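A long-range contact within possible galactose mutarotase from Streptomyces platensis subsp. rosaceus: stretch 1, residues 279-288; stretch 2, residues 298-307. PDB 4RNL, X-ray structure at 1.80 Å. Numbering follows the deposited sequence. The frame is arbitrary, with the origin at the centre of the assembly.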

# COMPACT_ATOMS: atom_id res chain seq x y z
N LEU A 279 1.92 10.06 2.62
CA LEU A 279 0.80 9.26 2.14
C LEU A 279 0.60 9.56 0.67
O LEU A 279 0.41 10.71 0.30
CB LEU A 279 -0.46 9.58 2.95
CG LEU A 279 -1.77 8.85 2.61
CD1 LEU A 279 -2.64 8.75 3.86
CD2 LEU A 279 -2.55 9.62 1.56
N GLN A 280 0.63 8.53 -0.16
CA GLN A 280 0.31 8.69 -1.57
C GLN A 280 -1.18 8.49 -1.74
O GLN A 280 -1.72 7.46 -1.34
CB GLN A 280 1.07 7.66 -2.42
CG GLN A 280 1.03 7.93 -3.92
CD GLN A 280 2.01 9.00 -4.34
OE1 GLN A 280 2.88 9.40 -3.56
NE2 GLN A 280 1.87 9.49 -5.57
N LEU A 281 -1.87 9.46 -2.32
CA LEU A 281 -3.28 9.31 -2.64
C LEU A 281 -3.34 9.04 -4.14
O LEU A 281 -2.87 9.85 -4.92
CB LEU A 281 -4.03 10.61 -2.30
CG LEU A 281 -5.49 10.70 -2.77
CD1 LEU A 281 -6.29 9.55 -2.20
CD2 LEU A 281 -6.10 12.03 -2.36
N TYR A 282 -3.89 7.90 -4.53
CA TYR A 282 -3.98 7.59 -5.95
C TYR A 282 -5.40 7.15 -6.29
O TYR A 282 -5.93 6.23 -5.67
CB TYR A 282 -2.96 6.51 -6.36
CG TYR A 282 -3.09 6.13 -7.82
CD1 TYR A 282 -3.06 7.11 -8.81
CD2 TYR A 282 -3.24 4.81 -8.21
CE1 TYR A 282 -3.19 6.78 -10.16
CE2 TYR A 282 -3.36 4.46 -9.54
CZ TYR A 282 -3.34 5.45 -10.51
OH TYR A 282 -3.46 5.10 -11.83
N THR A 283 -6.00 7.82 -7.25
CA THR A 283 -7.41 7.58 -7.56
C THR A 283 -7.65 6.63 -8.73
O THR A 283 -8.72 6.66 -9.33
CB THR A 283 -8.16 8.91 -7.81
OG1 THR A 283 -7.44 9.69 -8.77
CG2 THR A 283 -8.26 9.69 -6.51
N ALA A 284 -6.66 5.80 -9.07
CA ALA A 284 -6.86 4.69 -10.02
C ALA A 284 -7.34 5.14 -11.39
O ALA A 284 -8.23 4.52 -11.99
CB ALA A 284 -7.84 3.64 -9.44
N ASP A 285 -6.76 6.20 -11.91
CA ASP A 285 -7.24 6.72 -13.18
C ASP A 285 -6.82 5.90 -14.39
O ASP A 285 -7.36 6.08 -15.48
CB ASP A 285 -6.87 8.20 -13.31
CG ASP A 285 -7.37 9.01 -12.14
OD1 ASP A 285 -8.53 9.47 -12.19
OD2 ASP A 285 -6.61 9.13 -11.15
N HIS A 286 -5.88 4.98 -14.20
CA HIS A 286 -5.44 4.13 -15.31
C HIS A 286 -6.47 3.06 -15.66
O HIS A 286 -6.46 2.50 -16.75
CB HIS A 286 -4.11 3.48 -14.98
CG HIS A 286 -4.22 2.37 -13.98
ND1 HIS A 286 -4.27 2.60 -12.62
CD2 HIS A 286 -4.28 1.03 -14.14
CE1 HIS A 286 -4.37 1.44 -11.99
NE2 HIS A 286 -4.37 0.47 -12.89
N LEU A 287 -7.37 2.77 -14.72
CA LEU A 287 -8.40 1.74 -14.94
C LEU A 287 -9.35 2.14 -16.08
O LEU A 287 -9.79 3.29 -16.17
CB LEU A 287 -9.16 1.46 -13.64
CG LEU A 287 -8.25 0.85 -12.56
CD1 LEU A 287 -9.00 0.65 -11.24
CD2 LEU A 287 -7.67 -0.47 -13.02
N ASP A 288 -9.65 1.19 -16.96
CA ASP A 288 -10.34 1.52 -18.21
C ASP A 288 -11.52 0.62 -18.55
O ASP A 288 -11.99 0.61 -19.69
CB ASP A 288 -9.32 1.57 -19.36
CG ASP A 288 -8.74 0.21 -19.70
OD1 ASP A 288 -9.04 -0.79 -19.01
OD2 ASP A 288 -7.95 0.13 -20.67
N PRO A 298 -16.54 -4.86 -14.00
CA PRO A 298 -15.32 -4.24 -14.55
C PRO A 298 -14.98 -2.92 -13.87
O PRO A 298 -15.88 -2.12 -13.60
CB PRO A 298 -15.67 -4.01 -16.03
CG PRO A 298 -17.17 -4.13 -16.12
CD PRO A 298 -17.58 -5.07 -15.02
N TYR A 299 -13.70 -2.70 -13.60
CA TYR A 299 -13.25 -1.51 -12.87
C TYR A 299 -13.02 -0.33 -13.82
O TYR A 299 -12.18 -0.42 -14.72
CB TYR A 299 -11.94 -1.81 -12.13
CG TYR A 299 -12.06 -2.76 -10.95
CD1 TYR A 299 -13.21 -2.80 -10.16
CD2 TYR A 299 -11.01 -3.60 -10.61
CE1 TYR A 299 -13.31 -3.66 -9.08
CE2 TYR A 299 -11.09 -4.47 -9.53
CZ TYR A 299 -12.24 -4.49 -8.77
OH TYR A 299 -12.32 -5.35 -7.70
N GLY A 300 -13.75 0.76 -13.61
CA GLY A 300 -13.50 1.99 -14.35
C GLY A 300 -12.58 2.91 -13.56
O GLY A 300 -12.17 2.57 -12.46
N PRO A 301 -12.25 4.09 -14.13
CA PRO A 301 -11.39 5.03 -13.40
C PRO A 301 -12.03 5.40 -12.06
O PRO A 301 -13.25 5.53 -11.99
CB PRO A 301 -11.34 6.25 -14.33
CG PRO A 301 -12.53 6.10 -15.25
CD PRO A 301 -12.69 4.62 -15.43
N ALA A 302 -11.20 5.49 -11.02
CA ALA A 302 -11.65 5.82 -9.66
C ALA A 302 -12.53 4.74 -9.02
O ALA A 302 -13.30 5.03 -8.10
CB ALA A 302 -12.32 7.19 -9.61
N ALA A 303 -12.40 3.50 -9.47
CA ALA A 303 -13.20 2.40 -8.90
C ALA A 303 -12.86 2.20 -7.44
O ALA A 303 -13.69 1.74 -6.66
CB ALA A 303 -12.97 1.11 -9.68
N GLY A 304 -11.63 2.57 -7.07
CA GLY A 304 -11.18 2.50 -5.69
C GLY A 304 -10.09 3.54 -5.44
O GLY A 304 -9.58 4.14 -6.39
N LEU A 305 -9.73 3.75 -4.18
CA LEU A 305 -8.74 4.76 -3.81
C LEU A 305 -7.62 4.08 -3.07
O LEU A 305 -7.87 3.31 -2.14
CB LEU A 305 -9.36 5.80 -2.88
CG LEU A 305 -10.68 6.39 -3.37
CD1 LEU A 305 -11.32 7.23 -2.28
CD2 LEU A 305 -10.44 7.20 -4.63
N ALA A 306 -6.38 4.35 -3.47
CA ALA A 306 -5.25 3.82 -2.73
C ALA A 306 -4.69 4.90 -1.82
O ALA A 306 -4.40 6.01 -2.27
CB ALA A 306 -4.16 3.30 -3.68
N LEU A 307 -4.55 4.58 -0.54
CA LEU A 307 -3.91 5.46 0.43
C LEU A 307 -2.67 4.74 0.92
O LEU A 307 -2.76 3.90 1.81
CB LEU A 307 -4.84 5.75 1.60
CG LEU A 307 -6.17 6.42 1.24
CD1 LEU A 307 -7.13 6.42 2.43
CD2 LEU A 307 -5.92 7.82 0.79

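How does the beginning of stretch 2 meet the other chain segment? The approach starts at Tyr 299, whose CB lies 3.9 Å from CD1 of Leu 287. Leu 287 points its CA-to-CB bond toward stretch 2 and is covered by it more than any other residue of stretch 1. Leu 287 CB lies 3.7 Å from Tyr 299 O and 3.4 Å from Gly 300 O, so the apolar side chain rests against main-chain oxygens as well as against the side chain of Tyr 299.

What holds the two turns together? Ala 284 to Leu 287 form a type I beta turn and Gly 300 to Ala 303 a type II turn, each with a weak backbone hydrogen bond of its own: Leu 287 N to Ala 284 O, 3.4 Å, and Ala 303 N to Gly 300 O, 3.1 Å. Pro 301 has no amide hydrogen to offer, so the 3.3 Å between Pro 301 N and Leu 287 O is mere proximity. Pro 301 CA does approach Ala 284 O at 3.5 Å, and Ala 302 CA comes within 3.1 Å of Thr 283 O, both as CA-H...O contacts. Between the turns, Ala 302 N donates to Ala 284 O at 3.3 Å with a nearly straight angle of 163°. Ala 303 CB stands 4.3 Å from Leu 287 CD1, a looser apolar contact.

Does every polar group find a partner as the chain leaves the turn? Gly 304 O does not: the contact buries it without a partner in the model, and the methyl CB of Ala 284 sits 3.5 Å away. Next along, Leu 305 CD2 meets Thr 283 CG2 at 3.8 Å, methyl against methyl.

How do the strands pair at the end? They run antiparallel, at 174°, and Ala 306 and Tyr 282 form a reciprocal hydrogen-bonded pair: Ala 306 N to Tyr 282 O at 2.9 Å, and Tyr 282 N to Ala 306 O at 3.0 Å. Tyr 282 CB and Ala 306 CB, on one face, are 4.4 Å apart, though the end of the tyrosine leads away and Tyr 282 OH hydrogen-bonds His 286 ND1 at 2.7 Å. On the other face, Leu 307 pairs with Leu 281 without direct hydrogen bonds; Leu 307 CD2 packs 3.5 Å from Leu 281 CD1 and 3.9 Å from Leu 279 CD2, an apolar cluster of buried leucines.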